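Local atomic coordinates of putative surface-anchored fimbrial subunit (Corynebacterium diphtheriae, PDB entry 3HR6), a protein that forms the shaft of a pilus as its major pilin, a chain of tandem Ig-like modules strengthened by isopeptide and disulfide bonds. Residues Thr188-Lys192 and Trp284-Glu288; Leu193-Lys199 and Ala258-Pro264. One frame throughout, in Å; residues are numbered along the deposited sequence.

Overall arrangement
A pilin shaft must hold together along its length, and the middle Ig-like module illustrates how loops are tied onto a beta sandwich. Strand 187-192 supplies one side of contact 1, and the chain runs straight from it into 193-199, the first half of contact 2. Strand 251-259 brings the partner 258-264, and the loop 284-288 closes contact 1 last, so contact 2 is nested within contact 1. Their centres lie about 17 Å apart. In contact 1 the loop lies on part of the outer face of the sheet containing 187-192, 229-236 and 268-276; contact 2 links the end of that sheet to the opposing one, near the calcium ion.

Contact 1. Residues Thr188-Lys192 and Trp284-Glu288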
loop_
_atom_site.group_PDB
_atom_site.type_symbol
_atom_site.label_atom_id
_atom_site.label_comp_id
_atom_site.label_asym_id
_atom_site.label_seq_id
_atom_site.Cartn_x
_atom_site.Cartn_y
_atom_site.Cartn_z
ATOM N N THR A 188 7.351 10.049 -1.585
ATOM C CA THR A 188 7.683 8.682 -1.918
ATOM C C THR A 188 6.413 7.834 -1.983
ATOM O O THR A 188 5.558 7.943 -1.120
ATOM C CB THR A 188 8.641 8.102 -0.869
ATOM O OG1 THR A 188 9.880 8.816 -0.910
ATOM C CG2 THR A 188 8.928 6.610 -1.132
ATOM N N VAL A 189 6.264 7.020 -3.016
ATOM C CA VAL A 189 5.192 6.027 -3.085
ATOM C C VAL A 189 5.907 4.683 -3.086
ATOM O O VAL A 189 6.730 4.436 -3.949
ATOM C CB VAL A 189 4.280 6.180 -4.304
ATOM C CG1 VAL A 189 3.207 4.997 -4.348
ATOM C CG2 VAL A 189 3.601 7.563 -4.297
ATOM N N ALA A 190 5.623 3.839 -2.070
ATOM C CA ALA A 190 6.269 2.540 -1.952
ATOM C C ALA A 190 5.249 1.455 -1.871
ATOM O O ALA A 190 4.151 1.644 -1.348
ATOM C CB ALA A 190 7.157 2.451 -0.697
ATOM N N ASP A 191 5.637 0.305 -2.403
ATOM C CA ASP A 191 4.693 -0.825 -2.458
ATOM C C ASP A 191 5.475 -2.069 -2.179
ATOM O O ASP A 191 6.398 -2.404 -2.932
ATOM C CB ASP A 191 4.017 -0.859 -3.842
ATOM C CG ASP A 191 2.885 -1.872 -3.931
ATOM O OD1 ASP A 191 3.016 -2.972 -3.314
ATOM O OD2 ASP A 191 1.895 -1.550 -4.580
ATOM N N LYS A 192 5.159 -2.750 -1.074
ATOM C CA LYS A 192 5.825 -4.003 -0.739
ATOM C C LYS A 192 4.953 -5.069 -1.341
ATOM O O LYS A 192 3.874 -5.387 -0.804
ATOM C CB LYS A 192 5.997 -4.196 0.780
ATOM C CG LYS A 192 6.826 -5.399 1.207
ATOM C CD LYS A 192 6.951 -5.339 2.762
ATOM C CE LYS A 192 7.875 -6.348 3.343
ATOM N NZ LYS A 192 7.856 -6.186 4.812
ATOM N N TRP A 284 13.251 2.280 2.672
ATOM C CA TRP A 284 12.089 2.322 3.574
ATOM C C TRP A 284 11.163 1.142 3.310
ATOM O O TRP A 284 10.789 0.877 2.165
ATOM C CB TRP A 284 11.357 3.631 3.367
ATOM C CG TRP A 284 10.110 3.820 4.132
ATOM C CD1 TRP A 284 9.963 3.770 5.488
ATOM C CD2 TRP A 284 8.837 4.204 3.599
ATOM N NE1 TRP A 284 8.661 4.050 5.820
ATOM C CE2 TRP A 284 7.944 4.317 4.682
ATOM C CE3 TRP A 284 8.352 4.414 2.305
ATOM C CZ2 TRP A 284 6.603 4.651 4.498
ATOM C CZ3 TRP A 284 7.041 4.761 2.123
ATOM C CH2 TRP A 284 6.157 4.866 3.210
ATOM N N ASP A 285 10.845 0.410 4.376
ATOM C CA ASP A 285 9.827 -0.606 4.331
ATOM C C ASP A 285 8.532 0.032 4.855
ATOM O O ASP A 285 8.454 0.336 6.060
ATOM C CB ASP A 285 10.204 -1.815 5.207
ATOM C CG ASP A 285 9.125 -2.928 5.168
ATOM O OD1 ASP A 285 8.044 -2.694 4.605
ATOM O OD2 ASP A 285 9.389 -4.045 5.663
ATOM N N PRO A 286 7.549 0.288 3.956
ATOM C CA PRO A 286 6.328 0.947 4.359
ATOM C C PRO A 286 5.487 0.111 5.316
ATOM O O PRO A 286 4.579 0.657 5.961
ATOM C CB PRO A 286 5.585 1.157 3.036
ATOM C CG PRO A 286 6.107 0.130 2.125
ATOM C CD PRO A 286 7.503 -0.149 2.547
ATOM N N GLU A 287 5.778 -1.183 5.401
ATOM C CA GLU A 287 5.047 -2.071 6.311
ATOM C C GLU A 287 5.943 -2.480 7.484
ATOM O O GLU A 287 5.830 -3.590 8.006
ATOM C CB GLU A 287 4.420 -3.254 5.526
ATOM C CG GLU A 287 3.594 -2.758 4.281
ATOM C CD GLU A 287 2.827 -3.856 3.533
ATOM O OE1 GLU A 287 3.103 -5.039 3.834
ATOM O OE2 GLU A 287 1.978 -3.513 2.670
ATOM N N GLU A 288 6.842 -1.570 7.878
ATOM C CA GLU A 288 7.639 -1.676 9.106
ATOM C C GLU A 288 6.848 -1.067 10.289
ATOM O O GLU A 288 5.867 -0.331 10.093
ATOM C CB GLU A 288 8.948 -0.931 8.873
ATOM C CG GLU A 288 10.063 -1.055 9.904
ATOM C CD GLU A 288 10.734 0.291 10.181
ATOM O OE1 GLU A 288 10.571 1.247 9.375
ATOM O OE2 GLU A 288 11.407 0.421 11.213
HETATM O O HOH W 1 1.328 -4.951 0.026
HETATM O O HOH W 2 3.050 -2.036 0.616
HETATM O O HOH W 3 5.719 -6.440 6.564
#
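A strand in a beta sandwich has two faces to satisfy, and Thr188-Lys192 shows how a loop can serve the outer one. Thr188, Ala190 and Lys192 direct their CB atoms toward Trp284-Glu288, while Val189 and Asp191 turn away. The small side chain of Ala190 admits two bulky partners: its CB lies 3.6 Å from CZ3 of Trp284 and 3.8 Å from CG of Pro286. With chi1 t, the indole of Trp284 reaches across the strand, its six-membered ring beside Ala190 and CE3 within 4.1 Å of Thr188 CG2; the m rotamer of Thr188 leaves OG1 to hydrogen-bond with Ser278. The indole and Pro286 also rest on Trp274 of strand 268-276. Here the loop after strand 268-276 packs on the outer face of a sheet of the Ig-like module, whereas the other face looks into the sandwich, Val189 against Leu252 and Asp191 against Phe256. There Asp191 hydrogen-bonds Lys149, with Asn271 close by, a grouping consistent with the Lys-Asn isopeptide site and its acidic residue known from such pilins. Lys192 is trans at all four chi angles, and this full extension carries NZ to OD2 of Asp285 in a 2.8 Å salt bridge. Asp285, t at chi1, uses OD1 to accept from Glu287 N at 2.8 Å, forming an Asx turn within the type I turn Asp285-Glu288. One water accepts from Lys192 N and lies 2.7 Å from Glu287 OE2; the OE1 of Glu287, 4.0 Å from Lys192 CD, is salt-bridged to Arg229.

Contact 2. Residues Leu193-Lys199 and Ala258-Pro264; sequences LPAELGK and APVTKQP
Residues 194-197 form a type I turn, closed by Leu197 N to Pro194 O at 3.1 Å, after which the backbone extends antiparallel to the end of strand 251-259. The register pairs Leu197 with Val260 (CA-CA 4.8 Å) as a non-hydrogen-bonded pair, flanked by Gly198 N to Pro259 O at 2.9 Å and Thr261 N to Glu196 O at 2.8 Å. Between them Leu197 CA approaches Pro259 O at 3.2 Å in a CA-H...O contact. A CB on Gly198 would clash with Pro259 CG. Leu197 (m, t) sets CD2 3.7 Å from Val260 (t) CG2, both resting on Val167, while Leu193 CD2 meets Ala258 CB at 4.0 Å. Glu196 CB lies 3.4 Å from Lys262 O; chi1 m puts CG 3.9 Å from Lys262 CG, with OE2 3.5 Å from Pro264 CA. A water bridges Ala195 O (2.9 Å) and Thr261 OG1 (2.5 Å). Since Val260 bonds through its backbone to calcium-binding Glu165, this single antiparallel bridge joins the two sheets of an Ig-like sandwich beside its calcium site.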
loop_
_atom_site.group_PDB
_atom_site.type_symbol
_atom_site.label_atom_id
_atom_site.label_comp_id
_atom_site.label_asym_id
_atom_site.label_seq_id
_atom_site.Cartn_x
_atom_site.Cartn_y
_atom_site.Cartn_z
ATOM N N LEU A 193 5.374 -5.554 -2.496
ATOM C CA LEU A 193 4.587 -6.491 -3.247
ATOM C C LEU A 193 4.331 -7.733 -2.392
ATOM O O LEU A 193 5.194 -8.144 -1.648
ATOM C CB LEU A 193 5.291 -6.899 -4.534
ATOM C CG LEU A 193 5.260 -5.922 -5.744
ATOM C CD1 LEU A 193 5.913 -4.596 -5.432
ATOM C CD2 LEU A 193 5.924 -6.552 -6.947
ATOM N N PRO A 194 3.159 -8.356 -2.598
ATOM C CA PRO A 194 3.006 -9.657 -1.940
ATOM C C PRO A 194 4.053 -10.677 -2.385
ATOM O O PRO A 194 4.576 -10.607 -3.498
ATOM C CB PRO A 194 1.594 -10.099 -2.339
ATOM C CG PRO A 194 1.275 -9.387 -3.565
ATOM C CD PRO A 194 2.085 -8.066 -3.550
ATOM N N ALA A 195 4.356 -11.657 -1.540
ATOM C CA ALA A 195 5.412 -12.606 -1.837
ATOM C C ALA A 195 5.192 -13.470 -3.043
ATOM O O ALA A 195 6.143 -13.979 -3.581
ATOM C CB ALA A 195 5.686 -13.509 -0.639
ATOM N N GLU A 196 3.951 -13.626 -3.486
ATOM C CA GLU A 196 3.648 -14.446 -4.616
ATOM C C GLU A 196 4.027 -13.792 -5.961
ATOM O O GLU A 196 3.885 -14.423 -7.014
ATOM C CB GLU A 196 2.180 -14.808 -4.577
ATOM C CG GLU A 196 1.841 -15.614 -3.310
ATOM C CD GLU A 196 1.365 -14.772 -2.113
ATOM O OE1 GLU A 196 1.277 -13.557 -2.217
ATOM O OE2 GLU A 196 1.039 -15.335 -1.016
ATOM N N LEU A 197 4.432 -12.530 -5.911
ATOM C CA LEU A 197 4.855 -11.828 -7.125
ATOM C C LEU A 197 6.343 -11.773 -7.276
ATOM O O LEU A 197 7.093 -11.554 -6.292
ATOM C CB LEU A 197 4.328 -10.391 -7.144
ATOM C CG LEU A 197 2.812 -10.263 -6.961
ATOM C CD1 LEU A 197 2.352 -8.783 -7.129
ATOM C CD2 LEU A 197 2.136 -11.124 -8.028
ATOM N N GLY A 198 6.768 -11.907 -8.515
ATOM C CA GLY A 198 8.168 -11.698 -8.870
ATOM C C GLY A 198 8.478 -10.215 -8.975
ATOM O O GLY A 198 7.662 -9.376 -8.677
ATOM N N LYS A 199 9.685 -9.888 -9.424
ATOM C CA LYS A 199 10.064 -8.505 -9.497
ATOM C C LYS A 199 9.331 -7.819 -10.653
ATOM O O LYS A 199 9.064 -8.438 -11.664
ATOM C CB LYS A 199 11.577 -8.377 -9.635
ATOM C CG LYS A 199 12.290 -8.718 -8.318
ATOM C CD LYS A 199 13.742 -8.424 -8.374
ATOM C CE LYS A 199 14.456 -9.024 -7.186
ATOM N NZ LYS A 199 14.587 -10.486 -7.330
ATOM N N ALA A 258 3.850 -7.140 -12.583
ATOM C CA ALA A 258 4.734 -8.155 -12.016
ATOM C C ALA A 258 4.192 -9.542 -12.292
ATOM O O ALA A 258 2.981 -9.713 -12.406
ATOM C CB ALA A 258 4.871 -7.947 -10.526
ATOM N N PRO A 259 5.093 -10.533 -12.364
ATOM C CA PRO A 259 4.625 -11.900 -12.602
ATOM C C PRO A 259 3.985 -12.546 -11.373
ATOM O O PRO A 259 4.487 -12.449 -10.248
ATOM C CB PRO A 259 5.880 -12.629 -13.062
ATOM C CG PRO A 259 6.985 -11.884 -12.609
ATOM C CD PRO A 259 6.544 -10.427 -12.496
ATOM N N VAL A 260 2.852 -13.181 -11.588
ATOM C CA VAL A 260 2.240 -13.963 -10.512
ATOM C C VAL A 260 2.935 -15.321 -10.541
ATOM O O VAL A 260 2.695 -16.090 -11.456
ATOM C CB VAL A 260 0.701 -14.086 -10.669
ATOM C CG1 VAL A 260 0.108 -14.889 -9.548
ATOM C CG2 VAL A 260 0.023 -12.704 -10.687
ATOM N N THR A 261 3.739 -15.651 -9.534
ATOM C CA THR A 261 4.619 -16.813 -9.647
ATOM C C THR A 261 4.130 -18.015 -8.883
ATOM O O THR A 261 4.566 -19.140 -9.169
ATOM C CB THR A 261 6.071 -16.546 -9.203
ATOM O OG1 THR A 261 6.140 -16.463 -7.770
ATOM C CG2 THR A 261 6.589 -15.256 -9.785
ATOM N N LYS A 262 3.213 -17.801 -7.941
ATOM C CA LYS A 262 2.708 -18.931 -7.172
ATOM C C LYS A 262 1.394 -18.613 -6.557
ATOM O O LYS A 262 1.055 -17.450 -6.325
ATOM C CB LYS A 262 3.696 -19.387 -6.118
ATOM C CG LYS A 262 4.026 -18.367 -5.090
ATOM C CD LYS A 262 5.295 -18.758 -4.328
ATOM C CE LYS A 262 5.639 -17.779 -3.232
ATOM N NZ LYS A 262 6.825 -18.290 -2.421
ATOM N N GLN A 263 0.666 -19.680 -6.244
ATOM C CA GLN A 263 -0.631 -19.530 -5.650
ATOM C C GLN A 263 -0.458 -19.104 -4.194
ATOM O O GLN A 263 0.249 -19.776 -3.421
ATOM C CB GLN A 263 -1.343 -20.880 -5.655
ATOM C CG GLN A 263 -2.673 -20.891 -4.903
ATOM C CD GLN A 263 -3.365 -22.226 -5.028
ATOM O OE1 GLN A 263 -4.270 -22.418 -5.874
ATOM N NE2 GLN A 263 -2.958 -23.147 -4.200
ATOM N N PRO A 264 -1.168 -18.042 -3.787
ATOM C CA PRO A 264 -1.153 -17.712 -2.371
ATOM C C PRO A 264 -1.738 -18.873 -1.571
ATOM O O PRO A 264 -2.798 -19.422 -1.962
ATOM C CB PRO A 264 -2.063 -16.483 -2.280
ATOM C CG PRO A 264 -2.113 -15.947 -3.583
ATOM C CD PRO A 264 -1.992 -17.103 -4.551
HETATM O O HOH W 4 7.114 -14.797 -6.208
#